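Local coordinates for lipopolysaccharide biosynthesis protein wbpB (Thermus thermophilus, PDB 3O9Z) that probably oxidises a nucleotide-linked amino sugar with NAD, with 2-oxoglutarate bound beside the cofactor, in the biosynthesis of 2,3-diacetamido-2,3-dideoxy-D-mannuronic acid, at residues P36-G41 with A50-E55; A32-A37 with E57-Y62; R5-G10 with D74-A79; I23-G28 with L265-Y270. All coordinates share one frame; numbering follows the deposited sequence.

Interaction 1 of 4, residues P36-G41 with A50-E55. With NAD (nicotinamide-adenine-dinucleotide), chain E.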
# COMPACT_ATOMS: atom_id res chain seq x y z
N PRO A 36 -8.12 -4.10 1.13
CA PRO A 36 -7.15 -3.11 1.63
C PRO A 36 -7.18 -1.84 0.77
O PRO A 36 -6.80 -0.79 1.32
CB PRO A 36 -5.80 -3.80 1.53
CG PRO A 36 -6.20 -5.34 1.49
CD PRO A 36 -7.49 -5.37 0.71
N ALA A 37 -7.64 -1.95 -0.48
CA ALA A 37 -7.84 -0.76 -1.31
C ALA A 37 -9.24 -0.24 -1.20
O ALA A 37 -10.21 -0.99 -1.07
CB ALA A 37 -7.53 -1.08 -2.75
N THR A 38 -9.38 1.08 -1.27
CA THR A 38 -10.68 1.66 -1.02
C THR A 38 -11.34 2.24 -2.26
O THR A 38 -12.37 2.94 -2.14
CB THR A 38 -10.64 2.76 0.04
OG1 THR A 38 -9.87 3.83 -0.51
CG2 THR A 38 -9.95 2.33 1.31
N ASN A 39 -10.77 1.92 -3.42
CA ASN A 39 -11.42 2.31 -4.66
C ASN A 39 -12.62 1.47 -5.08
O ASN A 39 -12.57 0.71 -6.04
CB ASN A 39 -10.35 2.52 -5.78
CG ASN A 39 -9.56 1.26 -6.12
OD1 ASN A 39 -9.24 1.05 -7.29
ND2 ASN A 39 -9.17 0.50 -5.14
N VAL A 40 -13.65 1.51 -4.23
CA VAL A 40 -14.75 0.56 -4.25
C VAL A 40 -16.09 1.24 -4.40
O VAL A 40 -17.16 0.63 -4.24
CB VAL A 40 -14.78 -0.28 -2.95
CG1 VAL A 40 -13.46 -1.02 -2.71
CG2 VAL A 40 -15.13 0.60 -1.72
N GLY A 41 -16.10 2.52 -4.77
CA GLY A 41 -17.37 3.26 -4.85
C GLY A 41 -18.51 2.68 -5.68
O GLY A 41 -19.69 2.98 -5.49
N ALA A 50 -23.96 -2.14 2.82
CA ALA A 50 -22.96 -3.11 3.22
C ALA A 50 -21.87 -2.47 4.06
O ALA A 50 -21.41 -1.34 3.78
CB ALA A 50 -22.31 -3.76 1.98
N GLU A 51 -21.39 -3.17 5.07
CA GLU A 51 -20.25 -2.76 5.86
C GLU A 51 -18.99 -2.91 5.00
O GLU A 51 -18.95 -3.72 4.07
CB GLU A 51 -20.05 -3.55 7.18
CG GLU A 51 -21.16 -3.49 8.24
CD GLU A 51 -21.60 -2.13 8.72
OE1 GLU A 51 -22.82 -2.00 8.97
OE2 GLU A 51 -20.73 -1.25 8.91
N PHE A 52 -17.93 -2.21 5.38
CA PHE A 52 -16.71 -2.24 4.58
C PHE A 52 -15.49 -2.18 5.50
O PHE A 52 -15.46 -1.41 6.47
CB PHE A 52 -16.65 -1.09 3.54
CG PHE A 52 -15.35 -1.08 2.76
CD1 PHE A 52 -15.17 -2.03 1.75
CD2 PHE A 52 -14.26 -0.31 3.15
CE1 PHE A 52 -13.98 -2.11 1.06
CE2 PHE A 52 -13.04 -0.37 2.46
CZ PHE A 52 -12.91 -1.29 1.42
N PHE A 53 -14.48 -3.00 5.23
CA PHE A 53 -13.27 -3.07 6.00
C PHE A 53 -12.04 -3.03 5.09
O PHE A 53 -12.10 -3.67 4.01
CB PHE A 53 -13.22 -4.40 6.80
CG PHE A 53 -14.35 -4.49 7.80
CD1 PHE A 53 -14.12 -4.10 9.11
CD2 PHE A 53 -15.60 -4.92 7.38
CE1 PHE A 53 -15.18 -4.12 10.03
CE2 PHE A 53 -16.69 -4.92 8.30
CZ PHE A 53 -16.44 -4.49 9.60
N THR A 54 -10.99 -2.35 5.53
CA THR A 54 -9.69 -2.47 4.90
C THR A 54 -8.74 -3.44 5.62
O THR A 54 -7.76 -3.88 5.03
CB THR A 54 -8.97 -1.09 4.82
OG1 THR A 54 -8.81 -0.60 6.16
CG2 THR A 54 -9.74 -0.11 3.94
N GLU A 55 -9.01 -3.78 6.89
CA GLU A 55 -8.10 -4.61 7.69
C GLU A 55 -8.74 -6.00 7.84
O GLU A 55 -9.86 -6.16 8.36
CB GLU A 55 -7.97 -4.05 9.13
CG GLU A 55 -7.70 -2.54 9.11
CD GLU A 55 -6.49 -2.17 8.30
OE1 GLU A 55 -6.56 -1.18 7.54
OE2 GLU A 55 -5.45 -2.84 8.39
PA NAD E . -7.45 -7.34 -9.26
O1A NAD E . -8.21 -6.47 -10.19
O2A NAD E . -5.94 -7.17 -9.03
O5B NAD E . -8.26 -7.14 -7.92
C5B NAD E . -7.72 -7.80 -6.80
C4B NAD E . -8.32 -7.16 -5.53
O4B NAD E . -7.95 -7.91 -4.35
C3B NAD E . -7.69 -5.75 -5.34
O3B NAD E . -8.71 -4.73 -5.24
C2B NAD E . -6.83 -5.88 -4.07
O2B NAD E . -6.72 -4.68 -3.29
C1B NAD E . -7.69 -6.94 -3.33
N9A NAD E . -6.91 -7.58 -2.24
C8A NAD E . -5.58 -7.71 -1.98
N7A NAD E . -5.39 -8.34 -0.82
C5A NAD E . -6.62 -8.55 -0.25
C6A NAD E . -7.10 -9.14 0.98
N6A NAD E . -6.20 -9.60 1.91
N1A NAD E . -8.42 -9.16 1.07
C2A NAD E . -9.35 -8.73 0.22
N3A NAD E . -8.93 -8.15 -0.93
C4A NAD E . -7.61 -8.10 -1.14
O3 NAD E . -7.68 -8.86 -9.70
PN NAD E . -8.90 -9.59 -10.35
O1N NAD E . -8.64 -9.71 -11.85
O2N NAD E . -10.19 -8.98 -9.87
O5D NAD E . -8.71 -11.10 -9.86
C5D NAD E . -9.31 -11.36 -8.62
C4D NAD E . -9.47 -12.89 -8.54
O4D NAD E . -10.48 -13.22 -9.52
C3D NAD E . -8.22 -13.72 -8.86
O3D NAD E . -8.34 -14.95 -8.08
C2D NAD E . -8.46 -14.08 -10.33
O2D NAD E . -7.86 -15.31 -10.70
C1D NAD E . -9.99 -14.15 -10.49
N1N NAD E . -10.44 -13.85 -11.85
C2N NAD E . -11.30 -14.65 -12.44
C3N NAD E . -11.82 -14.46 -13.70
C7N NAD E . -12.71 -15.51 -14.22
O7N NAD E . -13.34 -16.27 -13.46
N7N NAD E . -12.88 -15.48 -15.54
C4N NAD E . -11.40 -13.31 -14.39
C5N NAD E . -10.56 -12.43 -13.70
C6N NAD E . -10.09 -12.68 -12.42
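V40 and F52 reach toward each other tip to tip, and the apolar part of this contact is built on them. V40 CG1 comes within 4.0 Å of F52 CE1, while V40 CG2 stands over one face of the F52 ring, displaced toward the rim. F52 CG lies anti to the backbone N (chi1 177°), at the root of a side chain that heads toward the loop. A second apolar touch joins the methyl groups of two threonines, T38 CG2 and T54 CG2, 3.6 Å apart.

Backbone oxygens supply the polar part. T54 O receives a CA-H...O contact from P36 CA at 3.5 Å, and A37 O lies at the edge of the F52 ring, 3.7 Å from CZ. Cofactor contacts come from P36, whose CD meets C4A of the NAD adenine at 3.3 Å.

Strand 51-53, at the margin of the Rossmann sheet, pairs in parallel with strand 29-34; the loop leaving 29-34 folds back over F52, helix 56-68 follows T54 and E55, and W165 of the second subunit packs on V40 and F52.

Interaction 2 of 4, residues A32-A37 with E57-Y62. With NAD (nicotinamide-adenine-dinucleotide), chain E.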
# COMPACT_ATOMS: atom_id res chain seq x y z
N ALA A 32 -21.04 -7.45 4.13
CA ALA A 32 -19.79 -6.80 4.47
C ALA A 32 -18.80 -7.18 3.39
O ALA A 32 -18.90 -8.25 2.77
CB ALA A 32 -19.26 -7.22 5.82
N SER A 33 -17.87 -6.28 3.14
CA SER A 33 -16.74 -6.57 2.23
C SER A 33 -15.43 -6.18 2.84
O SER A 33 -15.37 -5.36 3.76
CB SER A 33 -16.90 -5.76 0.93
OG SER A 33 -18.14 -5.83 0.28
N LEU A 34 -14.36 -6.76 2.28
CA LEU A 34 -12.99 -6.53 2.69
C LEU A 34 -12.19 -6.20 1.43
O LEU A 34 -12.19 -6.98 0.47
CB LEU A 34 -12.35 -7.80 3.30
CG LEU A 34 -10.86 -7.78 3.57
CD1 LEU A 34 -10.43 -6.70 4.56
CD2 LEU A 34 -10.41 -9.19 4.06
N ASP A 35 -11.42 -5.11 1.49
CA ASP A 35 -10.35 -4.89 0.48
C ASP A 35 -9.43 -3.85 1.10
O ASP A 35 -9.93 -2.82 1.57
CB ASP A 35 -10.90 -4.34 -0.85
CG ASP A 35 -9.95 -4.51 -2.02
OD1 ASP A 35 -8.79 -4.14 -1.83
OD2 ASP A 35 -10.38 -5.06 -3.05
N PRO A 36 -8.12 -4.10 1.13
CA PRO A 36 -7.15 -3.11 1.63
C PRO A 36 -7.18 -1.84 0.77
O PRO A 36 -6.80 -0.79 1.32
CB PRO A 36 -5.80 -3.80 1.53
CG PRO A 36 -6.20 -5.34 1.49
CD PRO A 36 -7.49 -5.37 0.71
N ALA A 37 -7.64 -1.95 -0.48
CA ALA A 37 -7.84 -0.76 -1.31
C ALA A 37 -9.24 -0.24 -1.20
O ALA A 37 -10.21 -0.99 -1.07
CB ALA A 37 -7.53 -1.08 -2.75
N GLU A 57 -8.18 -8.36 9.83
CA GLU A 57 -8.38 -8.74 11.25
C GLU A 57 -9.67 -8.14 11.74
O GLU A 57 -10.44 -8.79 12.46
CB GLU A 57 -7.21 -8.34 12.14
CG GLU A 57 -5.81 -8.88 11.65
CD GLU A 57 -5.04 -7.87 10.82
OE1 GLU A 57 -3.85 -7.69 11.10
OE2 GLU A 57 -5.66 -7.21 9.94
N ALA A 58 -9.95 -6.90 11.32
CA ALA A 58 -11.20 -6.28 11.73
C ALA A 58 -12.42 -6.87 11.05
O ALA A 58 -13.49 -7.05 11.66
CB ALA A 58 -11.16 -4.75 11.45
N PHE A 59 -12.31 -7.21 9.75
CA PHE A 59 -13.39 -7.85 9.04
C PHE A 59 -13.67 -9.23 9.69
O PHE A 59 -14.83 -9.50 9.94
CB PHE A 59 -12.80 -8.13 7.64
CG PHE A 59 -13.69 -8.85 6.68
CD1 PHE A 59 -14.84 -8.33 6.10
CD2 PHE A 59 -13.30 -10.14 6.27
CE1 PHE A 59 -15.58 -8.98 5.11
CE2 PHE A 59 -14.02 -10.80 5.30
CZ PHE A 59 -15.16 -10.29 4.69
N GLU A 60 -12.63 -9.95 10.07
CA GLU A 60 -12.83 -11.26 10.74
C GLU A 60 -13.55 -11.05 12.08
O GLU A 60 -14.49 -11.83 12.36
CB GLU A 60 -11.47 -11.94 10.94
CG GLU A 60 -11.58 -13.37 11.46
CD GLU A 60 -10.30 -14.13 11.27
OE1 GLU A 60 -10.36 -15.38 11.25
OE2 GLU A 60 -9.19 -13.51 11.32
N ALA A 61 -13.06 -10.11 12.90
CA ALA A 61 -13.69 -9.92 14.22
C ALA A 61 -15.14 -9.56 14.06
O ALA A 61 -15.97 -9.95 14.89
CB ALA A 61 -12.93 -8.85 14.98
N TYR A 62 -15.50 -8.75 13.05
CA TYR A 62 -16.86 -8.36 12.76
C TYR A 62 -17.74 -9.53 12.36
O TYR A 62 -18.82 -9.72 12.93
CB TYR A 62 -16.86 -7.24 11.70
CG TYR A 62 -18.24 -6.91 11.23
CD1 TYR A 62 -19.09 -6.19 12.08
CD2 TYR A 62 -18.75 -7.38 10.04
CE1 TYR A 62 -20.38 -5.91 11.72
CE2 TYR A 62 -20.04 -7.07 9.65
CZ TYR A 62 -20.85 -6.35 10.50
OH TYR A 62 -22.15 -6.05 10.15
PA NAD E . -7.45 -7.34 -9.26
O1A NAD E . -8.21 -6.47 -10.19
O2A NAD E . -5.94 -7.17 -9.03
O5B NAD E . -8.26 -7.14 -7.92
C5B NAD E . -7.72 -7.80 -6.80
C4B NAD E . -8.32 -7.16 -5.53
O4B NAD E . -7.95 -7.91 -4.35
C3B NAD E . -7.69 -5.75 -5.34
O3B NAD E . -8.71 -4.73 -5.24
C2B NAD E . -6.83 -5.88 -4.07
O2B NAD E . -6.72 -4.68 -3.29
C1B NAD E . -7.69 -6.94 -3.33
N9A NAD E . -6.91 -7.58 -2.24
C8A NAD E . -5.58 -7.71 -1.98
N7A NAD E . -5.39 -8.34 -0.82
C5A NAD E . -6.62 -8.55 -0.25
C6A NAD E . -7.10 -9.14 0.98
N6A NAD E . -6.20 -9.60 1.91
N1A NAD E . -8.42 -9.16 1.07
C2A NAD E . -9.35 -8.73 0.22
N3A NAD E . -8.93 -8.15 -0.93
C4A NAD E . -7.61 -8.10 -1.14
O3 NAD E . -7.68 -8.86 -9.70
PN NAD E . -8.90 -9.59 -10.35
O1N NAD E . -8.64 -9.71 -11.85
O2N NAD E . -10.19 -8.98 -9.87
O5D NAD E . -8.71 -11.10 -9.86
C5D NAD E . -9.31 -11.36 -8.62
C4D NAD E . -9.47 -12.89 -8.54
O4D NAD E . -10.48 -13.22 -9.52
C3D NAD E . -8.22 -13.72 -8.86
O3D NAD E . -8.34 -14.95 -8.08
C2D NAD E . -8.46 -14.08 -10.33
O2D NAD E . -7.86 -15.31 -10.70
C1D NAD E . -9.99 -14.15 -10.49
N1N NAD E . -10.44 -13.85 -11.85
C2N NAD E . -11.30 -14.65 -12.44
C3N NAD E . -11.82 -14.46 -13.70
C7N NAD E . -12.71 -15.51 -14.22
O7N NAD E . -13.34 -16.27 -13.46
N7N NAD E . -12.88 -15.48 -15.54
C4N NAD E . -11.40 -13.31 -14.39
C5N NAD E . -10.56 -12.43 -13.70
C6N NAD E . -10.09 -12.68 -12.42
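L34 and F59 join strand 29-34 to helix 56-68, and the leucine can be followed atom by atom. Its CB sits over the centre of the F59 ring, 3.6 Å from the centroid and 5° off the normal, a CH-pi contact. CG, anti to the backbone N (chi1 170°), comes within 3.8 Å of N1A of the NAD adenine. From there the branches divide: CD1 approaches F59 CB at 4.1 Å, whereas CD2 lies between F59 CD2 and adenine N1A. One leucine thus touches both the helix and the cofactor.

F59 CE1 meets the strand backbone at S33 C, 3.6 Å away, and A32 CB packs on Y62 CE2. A7 and T9 of strand 5-9 and M91 of helix 85-94 also touch F59.

Just beyond the strand, D35 grips the adenosine ribose: OD1 accepts from O2B at 2.6 Å and OD2 from O3B at 2.8 Å. An Asx turn, A37 N to D35 OD1, helps fix the carboxylate. An acid at the end of the second strand of a Rossmann fold, holding both ribose hydroxyls, is the classical mark of NAD binding; its negative charge would probably disfavour the 2'-phosphate of NADP.

Interaction 3 of 4, residues R5-G10 with D74-A79. With NAD (nicotinamide-adenine-dinucleotide), chain E.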
# COMPACT_ATOMS: atom_id res chain seq x y z
N ARG A 5 -26.80 -14.88 2.97
CA ARG A 5 -25.99 -13.73 3.42
C ARG A 5 -24.53 -13.96 3.02
O ARG A 5 -23.88 -14.94 3.43
CB ARG A 5 -26.11 -13.56 4.93
CG ARG A 5 -27.50 -13.12 5.39
CD ARG A 5 -27.69 -13.32 6.91
NE ARG A 5 -26.78 -12.55 7.77
CZ ARG A 5 -26.84 -11.23 7.97
NH1 ARG A 5 -25.99 -10.66 8.81
NH2 ARG A 5 -27.73 -10.50 7.32
N PHE A 6 -23.99 -12.96 2.31
CA PHE A 6 -22.63 -13.03 1.77
C PHE A 6 -21.72 -11.98 2.38
O PHE A 6 -22.19 -10.86 2.69
CB PHE A 6 -22.70 -12.70 0.29
CG PHE A 6 -23.18 -13.82 -0.58
CD1 PHE A 6 -24.52 -13.86 -0.95
CD2 PHE A 6 -22.30 -14.76 -1.07
CE1 PHE A 6 -25.00 -14.92 -1.74
CE2 PHE A 6 -22.78 -15.83 -1.83
CZ PHE A 6 -24.10 -15.85 -2.25
N ALA A 7 -20.44 -12.30 2.55
CA ALA A 7 -19.43 -11.24 2.67
C ALA A 7 -18.53 -11.48 1.45
O ALA A 7 -18.48 -12.58 0.89
CB ALA A 7 -18.64 -11.40 3.93
N LEU A 8 -17.85 -10.44 1.00
CA LEU A 8 -17.05 -10.49 -0.26
C LEU A 8 -15.64 -9.97 0.03
O LEU A 8 -15.50 -8.90 0.65
CB LEU A 8 -17.68 -9.72 -1.40
CG LEU A 8 -16.82 -9.55 -2.65
CD1 LEU A 8 -16.56 -10.88 -3.33
CD2 LEU A 8 -17.59 -8.61 -3.60
N THR A 9 -14.61 -10.69 -0.42
CA THR A 9 -13.24 -10.16 -0.37
C THR A 9 -12.80 -9.80 -1.79
O THR A 9 -13.24 -10.38 -2.78
CB THR A 9 -12.22 -11.09 0.23
OG1 THR A 9 -11.94 -12.16 -0.69
CG2 THR A 9 -12.78 -11.70 1.53
N GLY A 10 -12.08 -8.68 -1.88
CA GLY A 10 -11.56 -8.24 -3.17
C GLY A 10 -12.49 -7.25 -3.87
O GLY A 10 -12.45 -7.15 -5.12
N ASP A 74 -23.57 -16.63 5.61
CA ASP A 74 -23.65 -18.00 5.04
C ASP A 74 -22.43 -18.35 4.17
O ASP A 74 -21.95 -19.49 4.19
CB ASP A 74 -24.91 -18.08 4.20
CG ASP A 74 -26.16 -17.91 5.05
OD1 ASP A 74 -26.26 -18.58 6.10
OD2 ASP A 74 -27.02 -17.09 4.65
N TYR A 75 -21.89 -17.34 3.46
CA TYR A 75 -20.87 -17.56 2.45
C TYR A 75 -19.87 -16.39 2.48
O TYR A 75 -20.26 -15.20 2.61
CB TYR A 75 -21.49 -17.54 1.06
CG TYR A 75 -21.84 -18.93 0.58
CD1 TYR A 75 -20.92 -19.69 -0.13
CD2 TYR A 75 -23.04 -19.51 0.94
CE1 TYR A 75 -21.22 -20.97 -0.55
CE2 TYR A 75 -23.34 -20.80 0.54
CZ TYR A 75 -22.43 -21.51 -0.19
OH TYR A 75 -22.72 -22.80 -0.59
N LEU A 76 -18.60 -16.75 2.39
CA LEU A 76 -17.57 -15.77 2.03
C LEU A 76 -17.29 -15.97 0.54
O LEU A 76 -16.73 -17.02 0.19
CB LEU A 76 -16.34 -15.97 2.90
CG LEU A 76 -15.28 -14.88 2.65
CD1 LEU A 76 -15.84 -13.48 3.06
CD2 LEU A 76 -14.08 -15.23 3.43
N SER A 77 -17.60 -14.98 -0.31
CA SER A 77 -17.11 -14.96 -1.69
C SER A 77 -15.73 -14.33 -1.75
O SER A 77 -15.47 -13.30 -1.12
CB SER A 77 -18.05 -14.18 -2.59
OG SER A 77 -19.34 -14.75 -2.73
N ILE A 78 -14.85 -14.92 -2.54
CA ILE A 78 -13.43 -14.58 -2.44
C ILE A 78 -12.93 -14.21 -3.84
O ILE A 78 -12.81 -15.05 -4.73
CB ILE A 78 -12.58 -15.75 -1.84
CG1 ILE A 78 -13.00 -15.92 -0.37
CG2 ILE A 78 -11.10 -15.56 -1.96
CD1 ILE A 78 -12.52 -17.27 0.25
N ALA A 79 -12.63 -12.93 -4.00
CA ALA A 79 -12.11 -12.38 -5.29
C ALA A 79 -10.77 -11.69 -5.07
O ALA A 79 -10.44 -10.72 -5.79
CB ALA A 79 -13.14 -11.48 -5.91
PA NAD E . -7.45 -7.34 -9.26
O1A NAD E . -8.21 -6.47 -10.19
O2A NAD E . -5.94 -7.17 -9.03
O5B NAD E . -8.26 -7.14 -7.92
C5B NAD E . -7.72 -7.80 -6.80
C4B NAD E . -8.32 -7.16 -5.53
O4B NAD E . -7.95 -7.91 -4.35
C3B NAD E . -7.69 -5.75 -5.34
O3B NAD E . -8.71 -4.73 -5.24
C2B NAD E . -6.83 -5.88 -4.07
O2B NAD E . -6.72 -4.68 -3.29
C1B NAD E . -7.69 -6.94 -3.33
N9A NAD E . -6.91 -7.58 -2.24
C8A NAD E . -5.58 -7.71 -1.98
N7A NAD E . -5.39 -8.34 -0.82
C5A NAD E . -6.62 -8.55 -0.25
C6A NAD E . -7.10 -9.14 0.98
N6A NAD E . -6.20 -9.60 1.91
N1A NAD E . -8.42 -9.16 1.07
C2A NAD E . -9.35 -8.73 0.22
N3A NAD E . -8.93 -8.15 -0.93
C4A NAD E . -7.61 -8.10 -1.14
O3 NAD E . -7.68 -8.86 -9.70
PN NAD E . -8.90 -9.59 -10.35
O1N NAD E . -8.64 -9.71 -11.85
O2N NAD E . -10.19 -8.98 -9.87
O5D NAD E . -8.71 -11.10 -9.86
C5D NAD E . -9.31 -11.36 -8.62
C4D NAD E . -9.47 -12.89 -8.54
O4D NAD E . -10.48 -13.22 -9.52
C3D NAD E . -8.22 -13.72 -8.86
O3D NAD E . -8.34 -14.95 -8.08
C2D NAD E . -8.46 -14.08 -10.33
O2D NAD E . -7.86 -15.31 -10.70
C1D NAD E . -9.99 -14.15 -10.49
N1N NAD E . -10.44 -13.85 -11.85
C2N NAD E . -11.30 -14.65 -12.44
C3N NAD E . -11.82 -14.46 -13.70
C7N NAD E . -12.71 -15.51 -14.22
O7N NAD E . -13.34 -16.27 -13.46
N7N NAD E . -12.88 -15.48 -15.54
C4N NAD E . -11.40 -13.31 -14.39
C5N NAD E . -10.56 -12.43 -13.70
C6N NAD E . -10.09 -12.68 -12.42
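Two central parallel strands of the Rossmann sheet, 5-9 and 75-78, pair here, with R5 and D74 meeting at one end and G10 and A79 at the other. The backbone ladder alternates across the pair: A7 N gives to Y75 O, S77 N to A7 O at 2.8 Å, and T9 N to S77 O. R5 O is gripped twice, by D74 N and Y75 N. The D74 side chain closes the start of the ladder, its OD2 accepting from R5 N at 2.8 Å on the anti side of the carboxylate.

On one face, F6 CE2 packs on Y75 CB at 3.6 Å and the two side chains run side by side; S77 OG, near F6 CD2, bonds to Y270 OH. On the other, L76 CD1 touches A7 CB at 3.6 Å and T9 CG2 at 3.9 Å, while T9 OG1 bonds to Q88.

At the NAD end, A79 O comes within 3.1 Å of cofactor C5D. Strand 29-34 flanks strand 5-9, and helices 56-68 and 85-94 cover the face that bears A7, L76 and I78.

Interaction 4 of 4, residues I23-G28 with L265-Y270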
# COMPACT_ATOMS: atom_id res chain seq x y z
N ILE A 23 -24.56 -11.92 -6.74
CA ILE A 23 -25.22 -11.91 -5.44
C ILE A 23 -26.59 -11.27 -5.56
O ILE A 23 -27.56 -11.78 -5.00
CB ILE A 23 -24.36 -11.15 -4.40
CG1 ILE A 23 -23.10 -11.95 -4.10
CG2 ILE A 23 -25.14 -10.89 -3.09
CD1 ILE A 23 -22.02 -11.18 -3.33
N LYS A 24 -26.65 -10.13 -6.25
CA LYS A 24 -27.92 -9.48 -6.57
C LYS A 24 -28.89 -10.49 -7.22
O LYS A 24 -29.97 -10.77 -6.68
CB LYS A 24 -27.65 -8.31 -7.51
CG LYS A 24 -28.85 -7.71 -8.20
CD LYS A 24 -29.20 -6.42 -7.50
CE LYS A 24 -29.15 -6.61 -5.99
NZ LYS A 24 -28.57 -5.40 -5.35
N GLU A 25 -28.47 -11.01 -8.37
CA GLU A 25 -29.33 -11.82 -9.23
C GLU A 25 -29.75 -13.13 -8.56
O GLU A 25 -30.80 -13.67 -8.88
CB GLU A 25 -28.67 -12.04 -10.61
CG GLU A 25 -28.48 -10.74 -11.37
CD GLU A 25 -27.97 -10.88 -12.80
OE1 GLU A 25 -27.32 -11.89 -13.14
OE2 GLU A 25 -28.15 -9.91 -13.57
N VAL A 26 -29.02 -13.64 -7.58
CA VAL A 26 -29.51 -14.81 -6.85
C VAL A 26 -30.33 -14.46 -5.58
O VAL A 26 -30.66 -15.35 -4.80
CB VAL A 26 -28.39 -15.80 -6.49
CG1 VAL A 26 -27.70 -16.35 -7.74
CG2 VAL A 26 -27.40 -15.20 -5.48
N GLY A 27 -30.60 -13.18 -5.36
CA GLY A 27 -31.38 -12.71 -4.20
C GLY A 27 -30.66 -12.73 -2.87
O GLY A 27 -31.28 -12.84 -1.80
N GLY A 28 -29.33 -12.61 -2.93
CA GLY A 28 -28.51 -12.64 -1.72
C GLY A 28 -28.38 -11.22 -1.18
O GLY A 28 -28.76 -10.30 -1.86
N LEU A 265 -21.20 -15.61 -17.22
CA LEU A 265 -21.60 -16.85 -16.50
C LEU A 265 -21.42 -16.92 -14.97
O LEU A 265 -21.63 -17.96 -14.33
CB LEU A 265 -20.82 -18.04 -17.09
CG LEU A 265 -21.09 -18.32 -18.55
CD1 LEU A 265 -19.93 -19.08 -19.23
CD2 LEU A 265 -22.40 -19.08 -18.69
N HIS A 266 -20.98 -15.85 -14.31
CA HIS A 266 -20.80 -15.93 -12.87
C HIS A 266 -22.12 -16.16 -12.12
O HIS A 266 -22.13 -16.80 -11.08
CB HIS A 266 -20.11 -14.66 -12.34
CG HIS A 266 -18.61 -14.72 -12.42
ND1 HIS A 266 -17.94 -14.96 -13.60
CD2 HIS A 266 -17.67 -14.61 -11.45
CE1 HIS A 266 -16.63 -14.96 -13.35
NE2 HIS A 266 -16.45 -14.74 -12.07
N THR A 267 -23.20 -15.59 -12.63
CA THR A 267 -24.45 -15.73 -11.87
C THR A 267 -24.89 -17.20 -11.89
O THR A 267 -25.27 -17.77 -10.86
CB THR A 267 -25.53 -14.83 -12.47
OG1 THR A 267 -25.17 -13.46 -12.25
CG2 THR A 267 -26.89 -15.14 -11.83
N GLU A 268 -24.70 -17.85 -13.04
CA GLU A 268 -24.94 -19.29 -13.09
C GLU A 268 -24.07 -20.17 -12.19
O GLU A 268 -24.57 -21.08 -11.55
CB GLU A 268 -24.91 -19.75 -14.55
CG GLU A 268 -25.13 -21.25 -14.71
CD GLU A 268 -26.52 -21.71 -14.34
OE1 GLU A 268 -27.46 -20.87 -14.33
OE2 GLU A 268 -26.65 -22.93 -14.10
N VAL A 269 -22.77 -19.90 -12.03
CA VAL A 269 -22.01 -20.56 -11.00
C VAL A 269 -22.63 -20.37 -9.61
O VAL A 269 -22.60 -21.27 -8.79
CB VAL A 269 -20.54 -20.07 -11.07
CG1 VAL A 269 -19.69 -20.67 -9.99
CG2 VAL A 269 -19.99 -20.43 -12.46
N TYR A 270 -23.05 -19.14 -9.30
CA TYR A 270 -23.55 -18.85 -7.95
C TYR A 270 -24.81 -19.65 -7.69
O TYR A 270 -24.97 -20.30 -6.66
CB TYR A 270 -23.88 -17.35 -7.83
CG TYR A 270 -22.79 -16.52 -7.20
CD1 TYR A 270 -22.97 -15.95 -5.95
CD2 TYR A 270 -21.59 -16.29 -7.87
CE1 TYR A 270 -21.97 -15.19 -5.36
CE2 TYR A 270 -20.60 -15.53 -7.30
CZ TYR A 270 -20.79 -14.98 -6.05
OH TYR A 270 -19.80 -14.27 -5.42
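E25 and T267 supply the hydrogen bond between the two segments. T267 OG1 donates to E25 OE1 at 2.8 Å, meeting the carboxylate on its anti side and 31° out of its plane. The side chains cross at about a right angle, and E25, extended beyond CG (chi2 -174°), reaches across to the threonine. T267 CG2 rests near E25 CB at 3.8 Å, adding an apolar touch beside the bond. The other oxygen, E25 OE2, has K21 as a long, weak ion-pair partner.

This polar bridge lies where helix 16-25 ends in a Schellman motif, with G28 N bonded to I23 O and G27 N to K24 O; G27 takes the positive phi of the C-prime position. In the Rossmann domain this is the helix that follows the first strand, and its last turn here meets the beginning of helix 266-274.

Apolar contacts centre on Y270. V26 CG1 packs against Y270 CB at 3.9 Å, the side chains crossing at about a right angle. Farther along the tyrosine, CE1 approaches I23 CG1 at 3.7 Å, obliquely to the ring. Its hydroxyl is hydrogen-bonded to H19 ND1, a second tie from helix 266-274 to helix 16-25.

Interactions 2 and 3 are buried, whereas interactions 1 and 4 are partly exposed, but burial alone does not set their chemistry. In the middle of the sheet, interaction 3 is dominated by main-chain hydrogen bonds; interaction 2, where a helix covers the sheet, is apolar and has none across it. Interaction 1, at the outer strand, relies on methyl, ring and CA-H...O contacts. Interactions 1 and 2 share P36 and A37; strand 29-34 lies beside strands of interactions 1 and 3, and all three contacts border NAD. Interaction 4 instead joins two helices far apart in sequence through a side-chain hydrogen bond and apolar contacts; it meets interaction 3 where F6 packs on I23 and Y270.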